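Local coordinates for putative polysaccharide deacetylase (Bdellovibrio bacteriovorus HD100, PDB 5JP6), which probably removes N-acetyl groups from peptidoglycan sugars by hydrolysis, as a zinc-binding carbohydrate esterase of family 4, at residues A[49-53]-A[54-58]. The protein carries 1 engineered substitution. Sequence-based numbering, arbitrary orientation.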
loop_
_atom_site.group_PDB
_atom_site.type_symbol
_atom_site.label_atom_id
_atom_site.label_comp_id
_atom_site.label_asym_id
_atom_site.label_seq_id
_atom_site.Cartn_x
_atom_site.Cartn_y
_atom_site.Cartn_z
ATOM N N SER A 49 10.868 -5.742 -11.688
ATOM C CA SER A 49 10.751 -7.190 -11.937
ATOM C C SER A 49 9.728 -7.526 -12.983
ATOM O O SER A 49 8.686 -6.885 -13.046
ATOM C CB SER A 49 10.359 -7.947 -10.677
ATOM O OG SER A 49 10.108 -9.310 -10.975
ATOM N N GLU A 50 10.013 -8.570 -13.760
ATOM C CA GLU A 50 9.089 -9.079 -14.764
ATOM C C GLU A 50 8.155 -10.154 -14.225
ATOM O O GLU A 50 7.208 -10.584 -14.920
ATOM C CB GLU A 50 9.879 -9.640 -15.960
ATOM C CG GLU A 50 10.754 -8.606 -16.661
ATOM C CD GLU A 50 11.436 -9.166 -17.893
ATOM O OE1 GLU A 50 10.718 -9.686 -18.776
ATOM O OE2 GLU A 50 12.688 -9.092 -17.978
ATOM N N ALA A 51 8.411 -10.582 -12.999
ATOM C CA ALA A 51 7.629 -11.626 -12.360
ATOM C C ALA A 51 6.895 -11.080 -11.149
ATOM O O ALA A 51 6.676 -11.801 -10.177
ATOM C CB ALA A 51 8.525 -12.783 -11.961
ATOM N N ASN A 52 6.489 -9.812 -11.203
ATOM C CA ASN A 52 5.625 -9.293 -10.159
ATOM C C ASN A 52 4.298 -10.092 -10.171
ATOM O O ASN A 52 3.666 -10.241 -11.205
ATOM C CB ASN A 52 5.331 -7.834 -10.380
ATOM C CG ASN A 52 4.435 -7.273 -9.310
ATOM O OD1 ASN A 52 3.214 -7.430 -9.348
ATOM N ND2 ASN A 52 5.023 -6.586 -8.378
ATOM N N PRO A 53 3.860 -10.600 -9.018
ATOM C CA PRO A 53 2.660 -11.450 -9.046
ATOM C C PRO A 53 1.435 -10.800 -9.689
ATOM O O PRO A 53 0.690 -11.493 -10.379
ATOM C CB PRO A 53 2.414 -11.732 -7.565
ATOM C CG PRO A 53 3.796 -11.716 -6.980
ATOM C CD PRO A 53 4.489 -10.572 -7.681
ATOM N N GLU A 54 1.241 -9.502 -9.495
ATOM C CA GLU A 54 0.094 -8.826 -10.119
ATOM C C GLU A 54 0.194 -8.940 -11.655
ATOM O O GLU A 54 -0.799 -9.248 -12.351
ATOM C CB GLU A 54 0.045 -7.355 -9.731
ATOM C CG GLU A 54 -1.245 -6.651 -10.140
ATOM C CD GLU A 54 -1.320 -5.229 -9.646
ATOM O OE1 GLU A 54 -0.277 -4.711 -9.197
ATOM O OE2 GLU A 54 -2.420 -4.641 -9.694
ATOM N N ALA A 55 1.388 -8.679 -12.173
ATOM C CA ALA A 55 1.625 -8.766 -13.624
ATOM C C ALA A 55 1.478 -10.207 -14.103
ATOM O O ALA A 55 0.882 -10.450 -15.171
ATOM C CB ALA A 55 3.004 -8.250 -13.993
ATOM N N LEU A 56 2.018 -11.165 -13.325
ATOM C CA LEU A 56 1.945 -12.599 -13.704
ATOM C C LEU A 56 0.468 -13.019 -13.840
ATOM O O LEU A 56 0.055 -13.646 -14.833
ATOM C CB LEU A 56 2.620 -13.475 -12.654
ATOM C CG LEU A 56 4.146 -13.423 -12.566
ATOM C CD1 LEU A 56 4.621 -14.384 -11.492
ATOM C CD2 LEU A 56 4.762 -13.774 -13.922
ATOM N N PHE A 57 -0.344 -12.665 -12.852
ATOM C CA PHE A 57 -1.769 -13.055 -12.880
ATOM C C PHE A 57 -2.554 -12.294 -13.951
ATOM O O PHE A 57 -3.450 -12.879 -14.542
ATOM C CB PHE A 57 -2.451 -12.935 -11.503
ATOM C CG PHE A 57 -2.361 -14.169 -10.656
ATOM C CD1 PHE A 57 -1.146 -14.396 -9.986
ATOM C CD2 PHE A 57 -3.376 -15.083 -10.516
ATOM C CE1 PHE A 57 -0.996 -15.516 -9.181
ATOM C CE2 PHE A 57 -3.212 -16.196 -9.712
ATOM C CZ PHE A 57 -2.020 -16.402 -9.049
ATOM N N ALA A 58 -2.214 -11.032 -14.235
ATOM C CA ALA A 58 -2.888 -10.340 -15.325
ATOM C C ALA A 58 -2.615 -11.093 -16.632
ATOM O O ALA A 58 -3.511 -11.338 -17.443
ATOM C CB ALA A 58 -2.441 -8.898 -15.430
#
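Phe57 meets Pro53 through the edge of its ring: Pro53 O lies near the ring plane, 3.5 Å from Phe57 CD1. That same oxygen accepts from Phe57 N at 2.9 Å. The ring of Phe57 also packs edge-to-face with Trp60.

The Asn52 amide is a second flat group. Its OD1 accepts from Glu54 N at 2.9 Å, and the donor is tilted 31° from the carbonyl plane. The bond is bent, with an N-H...O angle of 132°. Asn52 CG stands anti to the backbone N, which puts the amide beside the carbonyl carbon, where OD1 can reach Glu54 N. The side chains of Asn52 and Glu54 run side by side; OD1 also comes 3.2 Å from Glu54 CB, and the amide and carboxylate planes are 42° apart. This is an N-cap, with Pro53 as the first helical residue. Asn52 O accepts from Leu56 N at 2.8 Å in the first turn.

Leu56 reaches back over the loop. Its CD1 touches Ala51 O at 3.6 Å and lies alongside Ala51 CB at 4.2 Å. Beyond the pair, Ala51 and Leu56 pack on Gln32 and Ser29 of helix 24-39, respectively. Pro53 is covered by Trp46, Leu92 and Phe93. About 9 Å separate the Glu54 side chain from the zinc ion, whose ligands include Asp177; the turn borders this site without ligating it.

Asn52 thus acts at the helix start through both its amide and its backbone oxygen. Pro53 has no N-H to satisfy. The side-chain cap supplies an acceptor for Glu54 N, which has no preceding helical turn to offer one.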